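Geranyltranstransferase (Thermotoga maritima, PDB 2FTZ) probably catalyses the condensation of geranyl diphosphate with isopentenyl diphosphate to farnesyl diphosphate. Local coordinates at residues E150-D153 with V154-R158; Q165-V168 with E169-Y172. One frame throughout, in Å; residues are numbered along the deposited sequence.

Interaction 1: E150-D153 with V154-R158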
ATOM      1  N   GLU A 150       5.629   6.618 -11.210  1.00 22.67           N
ATOM      2  CA  GLU A 150       6.638   5.559 -11.289  1.00 23.03           C
ATOM      3  C   GLU A 150       6.380   4.641 -12.506  1.00 24.80           C
ATOM      4  O   GLU A 150       7.319   4.260 -13.211  1.00 21.45           O
ATOM      5  CB  GLU A 150       6.642   4.754  -9.949  1.00 26.09           C
ATOM      6  CG  GLU A 150       7.630   3.657  -9.872  1.00 37.19           C
ATOM      7  CD  GLU A 150       9.085   4.111  -9.899  1.00 44.34           C
ATOM      8  OE1 GLU A 150       9.406   5.338  -9.935  1.00 36.80           O
ATOM      9  OE2 GLU A 150       9.910   3.190  -9.895  1.00 49.00           O
ATOM     10  N   ALA A 151       5.129   4.225 -12.701  1.00 20.00           N
ATOM     11  CA  ALA A 151       4.747   3.414 -13.864  1.00 22.15           C
ATOM     12  C   ALA A 151       5.111   4.119 -15.171  1.00 22.06           C
ATOM     13  O   ALA A 151       5.584   3.501 -16.125  1.00 22.87           O
ATOM     14  CB  ALA A 151       3.205   3.066 -13.816  1.00 20.00           C
ATOM     15  N   MET A 152       4.828   5.415 -15.232  1.00 23.30           N
ATOM     16  CA  MET A 152       5.155   6.186 -16.453  1.00 22.07           C
ATOM     17  C   MET A 152       6.648   6.185 -16.654  1.00 23.93           C
ATOM     18  O   MET A 152       7.126   6.001 -17.755  1.00 24.24           O
ATOM     19  CB  MET A 152       4.683   7.631 -16.319  1.00 22.77           C
ATOM     20  CG  MET A 152       3.147   7.804 -16.378  1.00 21.78           C
ATOM     21  SD  MET A 152       2.688   9.484 -15.990  1.00 24.90           S
ATOM     22  CE  MET A 152       0.887   9.376 -15.893  1.00 29.40           C
ATOM     23  N   ASP A 153       7.404   6.358 -15.579  1.00 20.49           N
ATOM     24  CA  ASP A 153       8.886   6.423 -15.727  1.00 24.67           C
ATOM     25  C   ASP A 153       9.389   5.090 -16.307  1.00 25.90           C
ATOM     26  O   ASP A 153      10.196   5.069 -17.220  1.00 23.41           O
ATOM     27  CB  ASP A 153       9.521   6.710 -14.359  1.00 27.77           C
ATOM     28  CG  ASP A 153      10.901   7.404 -14.437  1.00 34.32           C
ATOM     29  OD1 ASP A 153      11.350   7.883 -15.508  1.00 28.92           O
ATOM     30  OD2 ASP A 153      11.483   7.530 -13.350  1.00 32.10           O
ATOM     31  N   VAL A 154       8.948   3.992 -15.724  1.00 24.99           N
ATOM     32  CA  VAL A 154       9.326   2.648 -16.154  1.00 24.52           C
ATOM     33  C   VAL A 154       8.918   2.373 -17.610  1.00 24.21           C
ATOM     34  O   VAL A 154       9.719   1.873 -18.425  1.00 26.53           O
ATOM     35  CB  VAL A 154       8.733   1.589 -15.194  1.00 27.99           C
ATOM     36  CG1 VAL A 154       8.845   0.175 -15.751  1.00 27.77           C
ATOM     37  CG2 VAL A 154       9.442   1.697 -13.808  1.00 23.17           C
ATOM     38  N   GLU A 155       7.666   2.662 -17.921  1.00 23.04           N
ATOM     39  CA  GLU A 155       7.120   2.403 -19.242  1.00 23.67           C
ATOM     40  C   GLU A 155       7.700   3.295 -20.349  1.00 24.24           C
ATOM     41  O   GLU A 155       7.907   2.816 -21.457  1.00 23.53           O
ATOM     42  CB  GLU A 155       5.588   2.470 -19.189  1.00 24.57           C
ATOM     43  CG  GLU A 155       5.010   1.329 -18.315  1.00 23.34           C
ATOM     44  CD  GLU A 155       3.529   1.150 -18.415  1.00 26.44           C
ATOM     45  OE1 GLU A 155       3.012   1.264 -19.541  1.00 24.47           O
ATOM     46  OE2 GLU A 155       2.899   0.821 -17.378  1.00 23.77           O
ATOM     47  N   PHE A 156       7.911   4.576 -20.059  1.00 22.85           N
ATOM     48  CA  PHE A 156       8.499   5.496 -21.024  1.00 23.37           C
ATOM     49  C   PHE A 156       9.878   5.011 -21.419  1.00 26.52           C
ATOM     50  O   PHE A 156      10.289   5.192 -22.577  1.00 23.25           O
ATOM     51  CB  PHE A 156       8.639   6.916 -20.468  1.00 25.32           C
ATOM     52  CG  PHE A 156       7.341   7.685 -20.257  1.00 20.37           C
ATOM     53  CD1 PHE A 156       6.095   7.198 -20.651  1.00 29.25           C
ATOM     54  CD2 PHE A 156       7.402   8.932 -19.613  1.00 28.25           C
ATOM     55  CE1 PHE A 156       4.936   7.957 -20.403  1.00 29.15           C
ATOM     56  CE2 PHE A 156       6.286   9.680 -19.392  1.00 27.43           C
ATOM     57  CZ  PHE A 156       5.048   9.224 -19.804  1.00 28.26           C
ATOM     58  N   GLU A 157      10.604   4.452 -20.466  1.00 25.21           N
ATOM     59  CA  GLU A 157      11.964   3.919 -20.676  1.00 30.40           C
ATOM     60  C   GLU A 157      11.939   2.657 -21.517  1.00 32.50           C
ATOM     61  O   GLU A 157      12.809   2.452 -22.357  1.00 29.91           O
ATOM     62  CB  GLU A 157      12.631   3.626 -19.319  1.00 30.57           C
ATOM     63  CG  GLU A 157      13.949   2.876 -19.395  1.00 36.33           C
ATOM     64  CD  GLU A 157      14.541   2.478 -18.053  1.00 38.32           C
ATOM     65  OE1 GLU A 157      13.821   2.300 -17.028  1.00 43.58           O
ATOM     66  OE2 GLU A 157      15.779   2.309 -18.031  1.00 50.46           O
ATOM     67  N   ARG A 158      10.958   1.802 -21.285  1.00 31.92           N
ATOM     68  CA  ARG A 158      11.035   0.425 -21.746  1.00 31.10           C
ATOM     69  C   ARG A 158      10.166   0.058 -22.903  1.00 33.97           C
ATOM     70  O   ARG A 158      10.429  -0.959 -23.532  1.00 30.65           O
ATOM     71  CB  ARG A 158      10.739  -0.521 -20.606  1.00 33.16           C
ATOM     72  CG  ARG A 158      11.846  -0.454 -19.611  1.00 35.45           C
ATOM     73  CD  ARG A 158      11.446  -1.027 -18.283  1.00 36.81           C
ATOM     74  NE  ARG A 158      12.372  -0.531 -17.274  1.00 43.39           N
ATOM     75  CZ  ARG A 158      12.593  -1.120 -16.097  1.00 42.80           C
ATOM     76  NH1 ARG A 158      11.945  -2.230 -15.753  1.00 36.55           N
ATOM     77  NH2 ARG A 158      13.470  -0.586 -15.271  1.00 44.32           N
TER
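Along helix 147-158, Met152 and Phe156 sit one turn apart and form a Met-aromatic pair. The two side chains run side by side and point the same way. Met152 lays its CB over the ring face, 4.1 Å from the Phe156 centroid and 20° off the ring normal, a CH-pi contact whose closest atoms are Met152 CB and Phe156 CZ at 3.8 Å. Its sulfur is more remote and oblique: SD lies 5.4 Å from the centroid of the Phe156 ring. In Phe156, CG stands beside the backbone N (chi1 -70°), which turns the ring back along the helix, so that Met152 O also comes over a face near the rim, 3.0 Å from Phe156 CG. That same oxygen accepts the 2.8 Å bond from Phe156 N. With an alanine in place of Phe156, Met152 CB would probably lose its ring cover and a gap would be likely to open against Met167 and Met171 of helix 165-173.

Glu155, the residue before Phe156, leads toward the second subunit: its carboxylate salt-bridges Arg159 and bonds to Leu33 N and Thr34 OG1 of that subunit. Arg158 NE reaches Glu157 OE1 at 3.2 Å, meeting it from well above the carboxylate plane, while the outer guanidinium nitrogens bond to Pro90 O and Ile91 O and salt-bridge Asp110 of the second subunit. Val154 N to Glu150 O, 3.0 Å and nearly straight, and Glu155 N to Ala151 O belong to the i to i+4 ladder of an alpha-helix, here one whose Met152-Phe156 side packs on helix 165-173 while Ala151, Val154 and Glu155 meet the second subunit.

Interaction 2: Q165-V168 with E169-Y172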
ATOM      1  N   GLN A 165       7.019  16.027 -24.507  1.00 28.60           N
ATOM      2  CA  GLN A 165       7.448  16.853 -23.387  1.00 29.81           C
ATOM      3  C   GLN A 165       6.385  16.955 -22.280  1.00 27.78           C
ATOM      4  O   GLN A 165       6.712  16.881 -21.106  1.00 28.11           O
ATOM      5  CB  GLN A 165       7.834  18.239 -23.876  1.00 32.59           C
ATOM      6  CG  GLN A 165       8.373  19.118 -22.780  1.00 27.80           C
ATOM      7  CD  GLN A 165       8.655  20.544 -23.254  1.00 31.47           C
ATOM      8  OE1 GLN A 165       9.209  20.759 -24.320  1.00 32.21           O
ATOM      9  NE2 GLN A 165       8.290  21.506 -22.440  1.00 37.70           N
ATOM     10  N   GLU A 166       5.133  17.173 -22.667  1.00 28.94           N
ATOM     11  CA  GLU A 166       4.024  17.254 -21.711  1.00 32.27           C
ATOM     12  C   GLU A 166       3.910  15.982 -20.873  1.00 26.57           C
ATOM     13  O   GLU A 166       3.693  16.039 -19.635  1.00 27.13           O
ATOM     14  CB  GLU A 166       2.709  17.487 -22.460  1.00 33.41           C
ATOM     15  CG  GLU A 166       1.476  17.573 -21.566  1.00 41.73           C
ATOM     16  CD  GLU A 166       0.181  17.790 -22.375  1.00 44.58           C
ATOM     17  OE1 GLU A 166       0.222  18.517 -23.400  1.00 68.06           O
ATOM     18  OE2 GLU A 166      -0.873  17.238 -21.974  1.00 61.40           O
ATOM     19  N   MET A 167       4.070  14.838 -21.527  1.00 27.24           N
ATOM     20  CA  MET A 167       4.059  13.552 -20.795  1.00 26.29           C
ATOM     21  C   MET A 167       5.198  13.458 -19.772  1.00 24.76           C
ATOM     22  O   MET A 167       5.042  12.912 -18.634  1.00 20.64           O
ATOM     23  CB  MET A 167       4.102  12.377 -21.815  1.00 27.32           C
ATOM     24  CG  MET A 167       2.788  12.195 -22.568  1.00 31.71           C
ATOM     25  SD  MET A 167       3.008  11.108 -24.004  1.00 31.35           S
ATOM     26  CE  MET A 167       3.369   9.550 -23.258  1.00 26.63           C
ATOM     27  N   VAL A 168       6.389  13.940 -20.138  1.00 24.77           N
ATOM     28  CA  VAL A 168       7.494  13.920 -19.168  1.00 22.70           C
ATOM     29  C   VAL A 168       7.211  14.827 -18.011  1.00 24.22           C
ATOM     30  O   VAL A 168       7.417  14.475 -16.848  1.00 23.39           O
ATOM     31  CB  VAL A 168       8.866  14.310 -19.841  1.00 22.93           C
ATOM     32  CG1 VAL A 168       9.981  14.286 -18.750  1.00 23.60           C
ATOM     33  CG2 VAL A 168       9.149  13.375 -20.968  1.00 27.97           C
ATOM     34  N   GLU A 169       6.706  16.022 -18.284  1.00 22.24           N
ATOM     35  CA  GLU A 169       6.377  16.960 -17.212  1.00 23.34           C
ATOM     36  C   GLU A 169       5.267  16.405 -16.281  1.00 24.89           C
ATOM     37  O   GLU A 169       5.356  16.516 -15.057  1.00 23.38           O
ATOM     38  CB  GLU A 169       5.925  18.278 -17.791  1.00 26.06           C
ATOM     39  CG  GLU A 169       6.964  19.010 -18.533  1.00 29.68           C
ATOM     40  CD  GLU A 169       6.455  20.363 -19.015  1.00 40.01           C
ATOM     41  OE1 GLU A 169       5.920  21.150 -18.184  1.00 34.50           O
ATOM     42  OE2 GLU A 169       6.617  20.624 -20.212  1.00 34.85           O
ATOM     43  N   ARG A 170       4.281  15.737 -16.859  1.00 24.30           N
ATOM     44  CA  ARG A 170       3.244  15.072 -16.035  1.00 23.91           C
ATOM     45  C   ARG A 170       3.844  13.964 -15.151  1.00 21.75           C
ATOM     46  O   ARG A 170       3.513  13.866 -13.988  1.00 23.41           O
ATOM     47  CB  ARG A 170       2.109  14.516 -16.895  1.00 25.23           C
ATOM     48  CG  ARG A 170       1.009  13.821 -16.092  1.00 27.15           C
ATOM     49  CD  ARG A 170      -0.011  13.236 -16.956  1.00 37.97           C
ATOM     50  NE  ARG A 170      -0.648  14.277 -17.739  1.00 40.91           N
ATOM     51  CZ  ARG A 170      -0.545  14.400 -19.060  1.00 47.75           C
ATOM     52  NH1 ARG A 170       0.153  13.527 -19.794  1.00 44.89           N
ATOM     53  NH2 ARG A 170      -1.157  15.411 -19.648  1.00 43.78           N
ATOM     54  N   MET A 171       4.723  13.131 -15.724  1.00 22.36           N
ATOM     55  CA  MET A 171       5.397  12.095 -15.006  1.00 22.95           C
ATOM     56  C   MET A 171       6.159  12.675 -13.789  1.00 25.70           C
ATOM     57  O   MET A 171       6.107  12.105 -12.684  1.00 22.03           O
ATOM     58  CB  MET A 171       6.317  11.265 -15.953  1.00 20.86           C
ATOM     59  CG  MET A 171       7.004  10.117 -15.265  1.00 29.10           C
ATOM     60  SD  MET A 171       8.615  10.574 -14.647  1.00 30.63           S
ATOM     61  CE  MET A 171       9.560  10.810 -16.212  1.00 26.80           C
ATOM     62  N   TYR A 172       6.842  13.807 -13.959  1.00 23.78           N
ATOM     63  CA  TYR A 172       7.482  14.497 -12.798  1.00 22.09           C
ATOM     64  C   TYR A 172       6.485  14.953 -11.726  1.00 20.40           C
ATOM     65  O   TYR A 172       6.722  14.704 -10.494  1.00 22.59           O
ATOM     66  CB  TYR A 172       8.306  15.691 -13.297  1.00 24.86           C
ATOM     67  CG  TYR A 172       9.680  15.360 -13.839  1.00 22.09           C
ATOM     68  CD1 TYR A 172       9.895  14.212 -14.618  1.00 25.00           C
ATOM     69  CD2 TYR A 172      10.762  16.196 -13.610  1.00 24.80           C
ATOM     70  CE1 TYR A 172      11.139  13.905 -15.123  1.00 24.37           C
ATOM     71  CE2 TYR A 172      12.023  15.903 -14.140  1.00 26.51           C
ATOM     72  CZ  TYR A 172      12.200  14.750 -14.910  1.00 24.91           C
ATOM     73  OH  TYR A 172      13.441  14.407 -15.399  1.00 23.54           O
TER
HETATM   74  O   HOH W   1      -0.076  14.266 -22.804  1.00 51.46           O
HETATM   75  O   HOH W   2       2.478  11.339 -18.711  1.00 39.42           O
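The Arg170 guanidinium takes its partners at the rim: Glu166 OE2 approaches NH2 near the plane, slightly tilted from it, and water 1 lies at the edge in plane. The salt bridge from Arg170 NH2 to Glu166 OE2 measures 3.0 Å and uses the anti lone pair of the carboxylate oxygen. Carboxylate and guanidinium planes stand 70° apart, and the N-H is bent at 134°, so this is a one-point bridge and not a paired, coplanar one. Arg170 extends to CD and then bends (chi3 -61°), which carries its head back over the preceding turn. Water 1 accepts from Arg170 NH1 and donates weakly to Glu166 OE2; water 2 donates to Met167 O and is held only weakly by NH1.

A second i to i+4 pair is flatter. Gln165 NE2 gives a 2.9 Å bond to Glu169 OE2, in the amide plane and nearly along the C-O direction of the acceptor, with amide and carboxylate nearly coplanar. Glu169 CG lies beside its backbone N, directing the acid back toward Gln165.

The Tyr172 ring has Met171 CE at its edge, in plane, and lies alongside Val168, whose CG1 is 3.8 Å from Tyr172 CE1. Tyr172 OH bonds to Asp214 OD2 and Leu238 N. In the backbone, Tyr172 N to Val168 O at 3.0 Å continues the helical ladder. Helix 165-173 thus presents Met167 and Met171 to helix 147-158, sets Tyr172 on Gln210 and Ile211 of helix 206-214, and brings Arg170 against Trp30 of the second subunit.

Overall arrangement
Interactions 1 and 2 each lie within one of two helices that follow each other in the chain, and pair residues one turn apart; their centres are about 11 Å apart. They meet directly through an apolar seam: Met171 CG lies 3.6 Å from Met152 CB, and Met171 CB 3.8 Å from Phe156 CE2. Interaction 1 is the buried one, with six of its eight touching residues enclosed, and its cross-turn side-chain contact is methionine against aromatic ring. Interaction 2 is partly buried; its cross-turn pairs are an ionic bridge, an amide-carboxylate bond and water links, with a valine-tyrosine contact on the inner side. Both reach the second subunit, but 150-158 does so through six residues and 165-172 through one.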